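Histidine acid phosphatase (Hafnia alvei, PDB 4ARU) belongs to branch 2 of the histidine phosphatase superfamily and folds as a single chain around a mixed beta sheet. Local coordinates at residues His19-Ala23 against Leu226-Gln230. Numbering follows the deposited sequence.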
ATOM      1  N   HIS A  19       0.943   6.198   1.840  1.00  5.17           N
ATOM      2  CA  HIS A  19       1.224   7.310   2.735  1.00  5.72           C
ATOM      3  C   HIS A  19       1.831   6.877   4.054  1.00  5.66           C
ATOM      4  O   HIS A  19       1.907   5.693   4.408  1.00  5.96           O
ATOM      5  CB  HIS A  19      -0.075   8.090   3.036  1.00  6.02           C
ATOM      6  CG  HIS A  19      -1.143   7.256   3.643  1.00  6.16           C
ATOM      7  ND1 HIS A  19      -1.111   6.768   4.931  1.00  6.26           N
ATOM      8  CD2 HIS A  19      -2.276   6.773   3.083  1.00  6.49           C
ATOM      9  CE1 HIS A  19      -2.180   6.015   5.141  1.00  6.69           C
ATOM     10  NE2 HIS A  19      -2.912   6.025   4.038  1.00  6.82           N
ATOM     11  N   GLY A  20       2.304   7.856   4.791  1.00  5.87           N
ATOM     12  CA  GLY A  20       2.893   7.618   6.069  1.00  5.92           C
ATOM     13  C   GLY A  20       1.930   7.366   7.223  1.00  6.11           C
ATOM     14  O   GLY A  20       0.743   7.254   7.071  1.00  6.52           O
ATOM     15  N   VAL A  21       2.499   7.219   8.401  1.00  5.82           N
ATOM     16  CA  VAL A  21       1.768   6.933   9.635  1.00  6.32           C
ATOM     17  C   VAL A  21       0.704   7.985   9.824  1.00  6.82           C
ATOM     18  O   VAL A  21       0.994   9.178   9.826  1.00  7.05           O
ATOM     19  CB  VAL A  21       2.695   6.856  10.851  1.00  6.55           C
ATOM     20  CG1 VAL A  21       1.904   6.665  12.126  1.00  7.01           C
ATOM     21  CG2 VAL A  21       3.732   5.755  10.694  1.00  6.41           C
ATOM     22  N   ARG A  22      -0.529   7.506  10.001  1.00  7.29           N
ATOM     23  CA  ARG A  22      -1.693   8.344  10.201  1.00  7.58           C
ATOM     24  C   ARG A  22      -2.473   7.922  11.423  1.00  7.66           C
ATOM     25  O   ARG A  22      -2.377   6.765  11.882  1.00  7.66           O
ATOM     26  CB  ARG A  22      -2.603   8.177   8.998  1.00  7.86           C
ATOM     27  CG  ARG A  22      -3.057   6.753   8.674  1.00  7.90           C
ATOM     28  CD  ARG A  22      -4.355   6.648   7.860  1.00  8.27           C
ATOM     29  NE  ARG A  22      -4.708   5.264   7.561  1.00  8.54           N
ATOM     30  CZ  ARG A  22      -5.280   4.420   8.419  1.00  9.31           C
ATOM     31  NH1 ARG A  22      -5.578   4.839   9.641  1.00 10.96           N
ATOM     32  NH2 ARG A  22      -5.554   3.163   8.060  1.00  9.77           N
ATOM     33  N   ALA A  23      -3.291   8.838  11.900  1.00  7.89           N
ATOM     34  CA  ALA A  23      -4.316   8.504  12.872  1.00  8.16           C
ATOM     35  C   ALA A  23      -5.349   7.572  12.196  1.00  8.13           C
ATOM     36  O   ALA A  23      -5.502   7.529  10.967  1.00  8.05           O
ATOM     37  CB  ALA A  23      -4.987   9.747  13.373  1.00  8.61           C
ATOM     38  N   LEU A 226      -0.026   1.011  13.739  1.00  6.57           N
ATOM     39  CA  LEU A 226       0.122   2.464  13.609  1.00  6.76           C
ATOM     40  C   LEU A 226       0.514   3.120  14.923  1.00  6.87           C
ATOM     41  O   LEU A 226       1.378   3.977  14.950  1.00  6.74           O
ATOM     42  CB  LEU A 226      -1.108   3.137  13.010  1.00  7.40           C
ATOM     43  CG  LEU A 226      -1.430   2.788  11.560  1.00  7.65           C
ATOM     44  CD1 LEU A 226      -2.837   3.230  11.108  1.00  7.96           C
ATOM     45  CD2 LEU A 226      -0.402   3.419  10.654  1.00  8.74           C
ATOM     46  N   GLU A 227      -0.088   2.684  16.027  1.00  6.66           N
ATOM     47  CA  GLU A 227       0.260   3.217  17.342  1.00  7.20           C
ATOM     48  C   GLU A 227       1.758   2.981  17.619  1.00  7.39           C
ATOM     49  O   GLU A 227       2.465   3.824  18.128  1.00  7.91           O
ATOM     50  CB  GLU A 227      -0.521   2.520  18.441  1.00  7.44           C
ATOM     51  CG  GLU A 227      -2.027   2.841  18.461  1.00  7.46           C
ATOM     52  CD  GLU A 227      -2.794   2.007  19.463  1.00  7.76           C
ATOM     53  OE1 GLU A 227      -2.170   1.121  20.072  1.00  8.30           O
ATOM     54  OE2 GLU A 227      -4.012   2.250  19.664  1.00  7.68           O
ATOM     55  N   HIS A 228       2.197   1.780  17.277  1.00  7.47           N
ATOM     56  CA  HIS A 228       3.579   1.402  17.458  1.00  7.60           C
ATOM     57  C   HIS A 228       4.549   2.204  16.595  1.00  7.57           C
ATOM     58  O   HIS A 228       5.579   2.695  17.056  1.00  8.27           O
ATOM     59  CB  HIS A 228       3.723  -0.096  17.215  1.00  7.92           C
ATOM     60  CG  HIS A 228       5.065  -0.657  17.589  1.00  9.16           C
ATOM     61  ND1 HIS A 228       5.405  -0.992  18.882  1.00 10.45           N
ATOM     62  CD2 HIS A 228       6.145  -0.943  16.823  1.00  9.73           C
ATOM     63  CE1 HIS A 228       6.635  -1.503  18.884  1.00 10.83           C
ATOM     64  NE2 HIS A 228       7.114  -1.445  17.659  1.00 10.88           N
ATOM     65  N   ALA A 229       4.155   2.368  15.347  1.00  6.77           N
ATOM     66  CA  ALA A 229       4.948   3.154  14.408  1.00  6.84           C
ATOM     67  C   ALA A 229       4.997   4.641  14.762  1.00  7.27           C
ATOM     68  O   ALA A 229       5.983   5.313  14.461  1.00  7.88           O
ATOM     69  CB  ALA A 229       4.366   2.987  13.039  1.00  6.29           C
ATOM     70  N   GLN A 230       3.972   5.117  15.471  1.00  7.26           N
ATOM     71  CA  GLN A 230       3.840   6.478  15.961  1.00  7.76           C
ATOM     72  C   GLN A 230       4.625   6.680  17.262  1.00  8.82           C
ATOM     73  O   GLN A 230       4.775   7.812  17.771  1.00  9.68           O
ATOM     74  CB  GLN A 230       2.344   6.777  16.143  1.00  7.36           C
ATOM     75  CG  GLN A 230       2.021   8.130  16.754  1.00  7.76           C
ATOM     76  CD  GLN A 230       2.462   9.306  15.906  1.00  8.04           C
ATOM     77  OE1 GLN A 230       2.749   9.157  14.739  1.00  7.86           O
ATOM     78  NE2 GLN A 230       2.477  10.491  16.498  1.00  8.70           N
TER
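Leu226 meets the flat end of Arg22 with one methyl: CD1 sits 3.4 Å above the guanidinium plane, shifted toward its rim, with NH1 the nearest atom at 3.5 Å. The base of the Arg22 side chain points away from the helix. With CG set between backbone N and carbonyl carbon (chi1 57°) and the chain extended from there to NE, the guanidinium comes back alongside Leu226, one face toward CD1. NH1 also holds Ala23 O at 3.0 Å; the acceptor lies within 5° of the guanidinium plane, which helps fix the group's rotation, though NH1 stands above the carbonyl plane, not on a lone pair. Val21 lays its two methyls against the C-terminal part of helix 213-229. CG2 packs on Ala229 CB at 3.7 Å, while CG1 reaches toward Leu226 CD2 and lies 3.7 Å from Gln230 OE1, an oxygen hydrogen-bonded to Thr50. The loop after strand 9-18 carries the RHGxRxP motif of histidine acid phosphatases, which includes Arg22 and His19, probably the active-site histidine. His19 NE2 and Arg22 NE both hydrogen-bond to a bound tartaric acid, probably from the crystallisation liquor, consistent with an anion-binding pocket. On the ring's other nitrogen, His19 ND1 gives a nearly straight bond (171°) to Gly20 O, 2.9 Å long and almost in the ring plane, which would help fix the imidazole's rotation about CB-CG.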